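Co-type Nitrile Hydratase beta subunit (Pseudomonas putida, PDB 3QYH) forms the beta subunit of a cobalt-type nitrile hydratase, an enzyme that hydrates nitriles to the corresponding amides. Local coordinates at residues A129-G134 and H184-S189. Sequence-based numbering, arbitrary orientation.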
ATOM      1  N   ALA B 129     -24.955  -3.113  -6.089  1.00 17.46           N
ATOM      2  CA  ALA B 129     -23.997  -3.816  -6.925  1.00 22.06           C
ATOM      3  C   ALA B 129     -24.657  -4.187  -8.251  1.00 32.13           C
ATOM      4  O   ALA B 129     -25.731  -4.788  -8.260  1.00 27.56           O
ATOM      5  CB  ALA B 129     -23.498  -5.063  -6.214  1.00 19.68           C
ATOM      6  N   ARG B 130     -24.029  -3.814  -9.365  1.00 28.49           N
ATOM      7  CA  ARG B 130     -24.523  -4.208 -10.684  1.00 24.22           C
ATOM      8  C   ARG B 130     -23.952  -5.547 -11.117  1.00 20.35           C
ATOM      9  O   ARG B 130     -24.473  -6.167 -12.031  1.00 25.58           O
ATOM     10  CB  ARG B 130     -24.154  -3.160 -11.736  1.00 23.86           C
ATOM     11  CG  ARG B 130     -24.903  -1.864 -11.623  1.00 24.32           C
ATOM     12  CD  ARG B 130     -24.550  -0.991 -12.835  1.00 31.02           C
ATOM     13  NE  ARG B 130     -23.151  -0.576 -12.797  1.00 24.91           N
ATOM     14  CZ  ARG B 130     -22.441  -0.189 -13.854  1.00 31.43           C
ATOM     15  NH1 ARG B 130     -22.978  -0.190 -15.075  1.00 25.18           N
ATOM     16  NH2 ARG B 130     -21.179   0.186 -13.692  1.00 19.42           N
ATOM     17  N   PHE B 131     -22.869  -5.990 -10.482  1.00 19.06           N
ATOM     18  CA  PHE B 131     -22.186  -7.196 -10.928  1.00 19.81           C
ATOM     19  C   PHE B 131     -22.107  -8.299  -9.858  1.00 24.85           C
ATOM     20  O   PHE B 131     -22.094  -8.038  -8.660  1.00 18.81           O
ATOM     21  CB  PHE B 131     -20.786  -6.841 -11.458  1.00 19.30           C
ATOM     22  CG  PHE B 131     -20.791  -5.686 -12.420  1.00 17.93           C
ATOM     23  CD1 PHE B 131     -21.264  -5.844 -13.707  1.00 19.83           C
ATOM     24  CD2 PHE B 131     -20.366  -4.435 -12.018  1.00 18.47           C
ATOM     25  CE1 PHE B 131     -21.301  -4.768 -14.582  1.00 19.03           C
ATOM     26  CE2 PHE B 131     -20.395  -3.357 -12.900  1.00 22.02           C
ATOM     27  CZ  PHE B 131     -20.866  -3.534 -14.181  1.00 18.82           C
ATOM     28  N   ALA B 132     -22.027  -9.537 -10.314  1.00 26.50           N
ATOM     29  CA  ALA B 132     -21.909 -10.669  -9.419  1.00 25.63           C
ATOM     30  C   ALA B 132     -20.613 -11.366  -9.751  1.00 24.36           C
ATOM     31  O   ALA B 132     -20.116 -11.240 -10.875  1.00 21.37           O
ATOM     32  CB  ALA B 132     -23.080 -11.613  -9.624  1.00 28.22           C
ATOM     33  N   VAL B 133     -20.052 -12.122  -8.808  1.00 18.27           N
ATOM     34  CA  VAL B 133     -18.844 -12.834  -9.174  1.00 22.33           C
ATOM     35  C   VAL B 133     -19.141 -13.804 -10.317  1.00 26.53           C
ATOM     36  O   VAL B 133     -20.225 -14.384 -10.378  1.00 22.53           O
ATOM     37  CB  VAL B 133     -18.057 -13.480  -7.970  1.00 25.87           C
ATOM     38  CG1 VAL B 133     -18.465 -12.902  -6.633  1.00 28.15           C
ATOM     39  CG2 VAL B 133     -18.006 -14.977  -8.025  1.00 29.50           C
ATOM     40  N   GLY B 134     -18.187 -13.939 -11.236  1.00 22.32           N
ATOM     41  CA  GLY B 134     -18.401 -14.673 -12.473  1.00 22.70           C
ATOM     42  C   GLY B 134     -18.755 -13.783 -13.668  1.00 22.43           C
ATOM     43  O   GLY B 134     -18.563 -14.176 -14.823  1.00 22.89           O
ATOM     44  N   HIS B 184     -19.960  -0.310  -4.621  1.00 15.33           N
ATOM     45  CA  HIS B 184     -19.232  -1.551  -4.515  1.00 12.76           C
ATOM     46  C   HIS B 184     -17.843  -1.509  -5.149  1.00 19.24           C
ATOM     47  O   HIS B 184     -17.608  -0.811  -6.156  1.00 16.04           O
ATOM     48  CB  HIS B 184     -20.049  -2.701  -5.105  1.00 16.95           C
ATOM     49  CG  HIS B 184     -21.158  -3.161  -4.210  1.00 18.57           C
ATOM     50  ND1 HIS B 184     -21.090  -4.328  -3.483  1.00 21.22           N
ATOM     51  CD2 HIS B 184     -22.339  -2.581  -3.891  1.00 20.25           C
ATOM     52  CE1 HIS B 184     -22.204  -4.469  -2.782  1.00 19.60           C
ATOM     53  NE2 HIS B 184     -22.972  -3.420  -3.004  1.00 21.58           N
ATOM     54  N   VAL B 185     -16.936  -2.269  -4.545  1.00 14.05           N
ATOM     55  CA  VAL B 185     -15.598  -2.487  -5.084  1.00 14.64           C
ATOM     56  C   VAL B 185     -15.452  -3.974  -5.338  1.00 15.66           C
ATOM     57  O   VAL B 185     -15.821  -4.800  -4.486  1.00 19.33           O
ATOM     58  CB  VAL B 185     -14.516  -2.021  -4.080  1.00 14.23           C
ATOM     59  CG1 VAL B 185     -13.134  -2.479  -4.527  1.00 12.64           C
ATOM     60  CG2 VAL B 185     -14.569  -0.503  -3.912  1.00 14.19           C
ATOM     61  N   TYR B 186     -14.942  -4.333  -6.508  1.00 14.26           N
ATOM     62  CA  TYR B 186     -14.781  -5.736  -6.866  1.00 13.43           C
ATOM     63  C   TYR B 186     -13.314  -6.002  -7.144  1.00 18.26           C
ATOM     64  O   TYR B 186     -12.613  -5.131  -7.667  1.00 16.91           O
ATOM     65  CB  TYR B 186     -15.560  -6.061  -8.148  1.00 14.18           C
ATOM     66  CG  TYR B 186     -17.013  -5.610  -8.173  1.00 17.26           C
ATOM     67  CD1 TYR B 186     -17.370  -4.341  -8.624  1.00 14.03           C
ATOM     68  CD2 TYR B 186     -18.036  -6.473  -7.768  1.00 14.17           C
ATOM     69  CE1 TYR B 186     -18.695  -3.937  -8.646  1.00 16.44           C
ATOM     70  CE2 TYR B 186     -19.362  -6.078  -7.798  1.00 16.02           C
ATOM     71  CZ  TYR B 186     -19.689  -4.823  -8.236  1.00 15.58           C
ATOM     72  OH  TYR B 186     -20.995  -4.411  -8.269  1.00 21.97           O
ATOM     73  N   THR B 187     -12.838  -7.198  -6.824  1.00 12.54           N
ATOM     74  CA  THR B 187     -11.604  -7.662  -7.461  1.00 14.95           C
ATOM     75  C   THR B 187     -11.936  -8.250  -8.830  1.00 19.33           C
ATOM     76  O   THR B 187     -12.815  -9.117  -8.949  1.00 15.73           O
ATOM     77  CB  THR B 187     -10.851  -8.720  -6.641  1.00 14.80           C
ATOM     78  OG1 THR B 187     -10.475  -8.163  -5.382  1.00 16.45           O
ATOM     79  CG2 THR B 187      -9.565  -9.150  -7.383  1.00 15.11           C
ATOM     80  N   VAL B 188     -11.244  -7.767  -9.859  1.00 16.69           N
ATOM     81  CA  VAL B 188     -11.483  -8.226 -11.218  1.00 14.15           C
ATOM     82  C   VAL B 188     -10.234  -8.910 -11.725  1.00 14.15           C
ATOM     83  O   VAL B 188      -9.145  -8.370 -11.577  1.00 15.16           O
ATOM     84  CB  VAL B 188     -11.819  -7.064 -12.145  1.00 14.77           C
ATOM     85  CG1 VAL B 188     -11.974  -7.563 -13.593  1.00 14.40           C
ATOM     86  CG2 VAL B 188     -13.076  -6.339 -11.671  1.00 14.49           C
ATOM     87  N   SER B 189     -10.385 -10.095 -12.324  1.00 13.06           N
ATOM     88  CA  SER B 189      -9.239 -10.877 -12.778  1.00 11.63           C
ATOM     89  C   SER B 189      -9.067 -10.739 -14.304  1.00 17.16           C
ATOM     90  O   SER B 189     -10.013 -10.909 -15.064  1.00 19.03           O
ATOM     91  CB  SER B 189      -9.410 -12.353 -12.388  1.00 12.68           C
ATOM     92  OG  SER B 189      -8.360 -13.147 -12.870  1.00 17.93           O
TER
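Y186 reaches from strand 183-191 to the loop before strand 136-139 and ends against CB of A129, the backbone N of R130, and the backbone and side chain of F131. Its hydroxyl accepts a weak hydrogen bond from the backbone of F131, N to OH 3.3 Å, with an N-H...O angle of 159°. Next to that bond, CB of A129 also lies 3.3 Å from Y186 OH, and the backbone N of R130 is equally near. The F131 and Y186 side chains cross at about a right angle, and their rings form an offset edge-to-face pair, the F131 edge toward the Y186 face, centroids 5.7 Å apart and planes at 73°. The closest carbons are F131 CD2 and Y186 CE1, at 3.8 Å, while CB of F131 packs near CE2 and CZ of the tyrosine. Two residues back along the strand, H184 offers one ring face to A129, whose CB sits 3.5 Å from the ring centroid and only 4° off its normal, a well-centred CH-pi contact. H184 CG stands anti to its carbonyl carbon, beside the backbone N, and from there the imidazole lies face-on to the A129 methyl.

Outside the pair, D213 takes a hydrogen bond with Y186 OH through OD2 and a salt bridge with R130 NE through OD1, joining the tyrosine tip to the arginine; H184 ND1 is held by D164. The R130 guanidinium in turn has F131 CZ over the centre of one face, 3.7 Å above its plane, and F131 also packs on V137, L216 and P218. The contact thus fastens the loop to the antiparallel sheet of the SH3-like C-terminal region. It combines apolar and aromatic packing with a hydroxyl shared between a backbone N-H and a carboxylate, whose negative charge would probably polarise the phenol and strengthen it as an acceptor.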